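Local coordinates for protein catechol 1,2-dioxygenase (Acinetobacter sp., PDB 1DMH) that uses a ferric ion to cleave the ring of catechol with molecular oxygen, giving cis,cis-muconate in the beta-ketoadipate pathway, at residues I34-V37 and L38-Y42. Numbering follows the deposited sequence.
Sequences IHRV and LSDLY
Arg-36 and Asp-40 form an i to i+4 salt bridge along one turn of helix 28-47, in the N-terminal helical zipper through which the two subunits dimerise. Arg-36 NE donates to Asp-40 OD2 at 2.9 Å, on the syn side of the carboxylate and 26° out of its plane. The arginine chain leaves anti to its backbone nitrogen and bends at chi2 (59°), which brings NE over toward the next turn. The one direct bond between guanidinium and carboxylate is from NE, in keeping with planes turned 76° apart. A water completes the link: it accepts from Arg-36 NH2 at 3.0 Å and donates to Asp-40 OD2 at 2.7 Å. NH2 also makes a salt bridge to Asp-47 of the second subunit.

Just before Arg-36, His-35 O takes two donors from opposite faces of its plane, Ser-39 N and Ser-39 OG. Ser-39 OG lies 2.8 Å from His-35 O. This hydroxyl also sits 3.7 Å above the imidazole plane of His-35, toward the ring rim. Ile-34 CG2 lies beside Leu-38 CD1 at 3.8 Å, and Val-37 CG1 beside Leu-41 CD1.

Ile-34 also touches a bound phospholipid. Leu-38 packs on Leu-15 of helix 9-18 and on Phe-80 of the second subunit. Tyr-42 likewise meets Leu-15 and stacks on Tyr-83 of the second subunit, so this helix packs against both.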
loop_
_atom_site.group_PDB
_atom_site.type_symbol
_atom_site.label_atom_id
_atom_site.label_comp_id
_atom_site.label_asym_id
_atom_site.label_seq_id
_atom_site.Cartn_x
_atom_site.Cartn_y
_atom_site.Cartn_z
ATOM N N ILE A 34 -14.711 -1.227 -2.935
ATOM C CA ILE A 34 -13.781 -1.230 -4.061
ATOM C C ILE A 34 -14.324 -0.426 -5.237
ATOM O O ILE A 34 -13.592 0.380 -5.826
ATOM C CB ILE A 34 -13.484 -2.659 -4.533
ATOM C CG1 ILE A 34 -12.735 -3.415 -3.436
ATOM C CG2 ILE A 34 -12.638 -2.623 -5.806
ATOM C CD1 ILE A 34 -11.410 -2.791 -3.078
ATOM N N HIS A 35 -15.597 -0.619 -5.587
ATOM C CA HIS A 35 -16.156 0.140 -6.694
ATOM C C HIS A 35 -16.034 1.648 -6.451
ATOM O O HIS A 35 -15.636 2.392 -7.337
ATOM C CB HIS A 35 -17.614 -0.236 -6.936
ATOM C CG HIS A 35 -18.210 0.451 -8.123
ATOM N ND1 HIS A 35 -19.108 1.491 -8.010
ATOM C CD2 HIS A 35 -17.949 0.322 -9.445
ATOM C CE1 HIS A 35 -19.371 1.977 -9.209
ATOM N NE2 HIS A 35 -18.681 1.285 -10.098
ATOM N N ARG A 36 -16.342 2.102 -5.247
ATOM C CA ARG A 36 -16.243 3.529 -4.950
ATOM C C ARG A 36 -14.806 4.038 -4.977
ATOM O O ARG A 36 -14.520 5.074 -5.572
ATOM C CB ARG A 36 -16.868 3.821 -3.581
ATOM C CG ARG A 36 -16.638 5.226 -3.042
ATOM C CD ARG A 36 -17.165 6.299 -3.957
ATOM N NE ARG A 36 -17.079 7.596 -3.295
ATOM C CZ ARG A 36 -18.000 8.060 -2.450
ATOM N NH1 ARG A 36 -19.092 7.341 -2.179
ATOM N NH2 ARG A 36 -17.798 9.205 -1.819
ATOM N N VAL A 37 -13.894 3.321 -4.329
ATOM C CA VAL A 37 -12.506 3.751 -4.316
ATOM C C VAL A 37 -11.912 3.780 -5.734
ATOM O O VAL A 37 -11.218 4.730 -6.085
ATOM C CB VAL A 37 -11.649 2.854 -3.380
ATOM C CG1 VAL A 37 -10.185 3.291 -3.443
ATOM C CG2 VAL A 37 -12.145 2.980 -1.953
ATOM N N LEU A 38 -12.182 2.763 -6.554
ATOM C CA LEU A 38 -11.653 2.760 -7.932
ATOM C C LEU A 38 -12.227 3.899 -8.761
ATOM O O LEU A 38 -11.526 4.541 -9.532
ATOM C CB LEU A 38 -11.975 1.464 -8.674
ATOM C CG LEU A 38 -11.292 0.195 -8.199
ATOM C CD1 LEU A 38 -11.683 -0.947 -9.116
ATOM C CD2 LEU A 38 -9.800 0.402 -8.227
ATOM N N SER A 39 -13.522 4.128 -8.617
ATOM C CA SER A 39 -14.168 5.194 -9.356
ATOM C C SER A 39 -13.522 6.512 -9.007
ATOM O O SER A 39 -13.160 7.273 -9.888
ATOM C CB SER A 39 -15.661 5.242 -9.027
ATOM O OG SER A 39 -16.274 4.053 -9.489
ATOM N N ASP A 40 -13.384 6.786 -7.721
ATOM C CA ASP A 40 -12.765 8.039 -7.308
ATOM C C ASP A 40 -11.328 8.178 -7.828
ATOM O O ASP A 40 -10.939 9.245 -8.277
ATOM C CB ASP A 40 -12.779 8.191 -5.772
ATOM C CG ASP A 40 -14.184 8.449 -5.210
ATOM O OD1 ASP A 40 -15.118 8.800 -5.972
ATOM O OD2 ASP A 40 -14.335 8.310 -3.987
ATOM N N LEU A 41 -10.542 7.107 -7.775
ATOM C CA LEU A 41 -9.166 7.184 -8.248
ATOM C C LEU A 41 -9.070 7.348 -9.758
ATOM O O LEU A 41 -8.214 8.089 -10.236
ATOM C CB LEU A 41 -8.373 5.950 -7.801
ATOM C CG LEU A 41 -8.010 5.910 -6.319
ATOM C CD1 LEU A 41 -7.343 4.569 -6.014
ATOM C CD2 LEU A 41 -7.070 7.055 -5.986
ATOM N N TYR A 42 -9.915 6.642 -10.506
ATOM C CA TYR A 42 -9.912 6.773 -11.967
ATOM C C TYR A 42 -10.277 8.215 -12.301
ATOM O O TYR A 42 -9.703 8.815 -13.204
ATOM C CB TYR A 42 -10.939 5.844 -12.614
ATOM C CG TYR A 42 -10.469 4.431 -12.904
ATOM C CD1 TYR A 42 -9.698 3.717 -11.979
ATOM C CD2 TYR A 42 -10.915 3.764 -14.039
ATOM C CE1 TYR A 42 -9.415 2.376 -12.176
ATOM C CE2 TYR A 42 -10.634 2.419 -14.245
ATOM C CZ TYR A 42 -9.897 1.733 -13.308
ATOM O OH TYR A 42 -9.718 0.386 -13.453
HETATM O O HOH W 1 -15.049 10.245 -2.281
#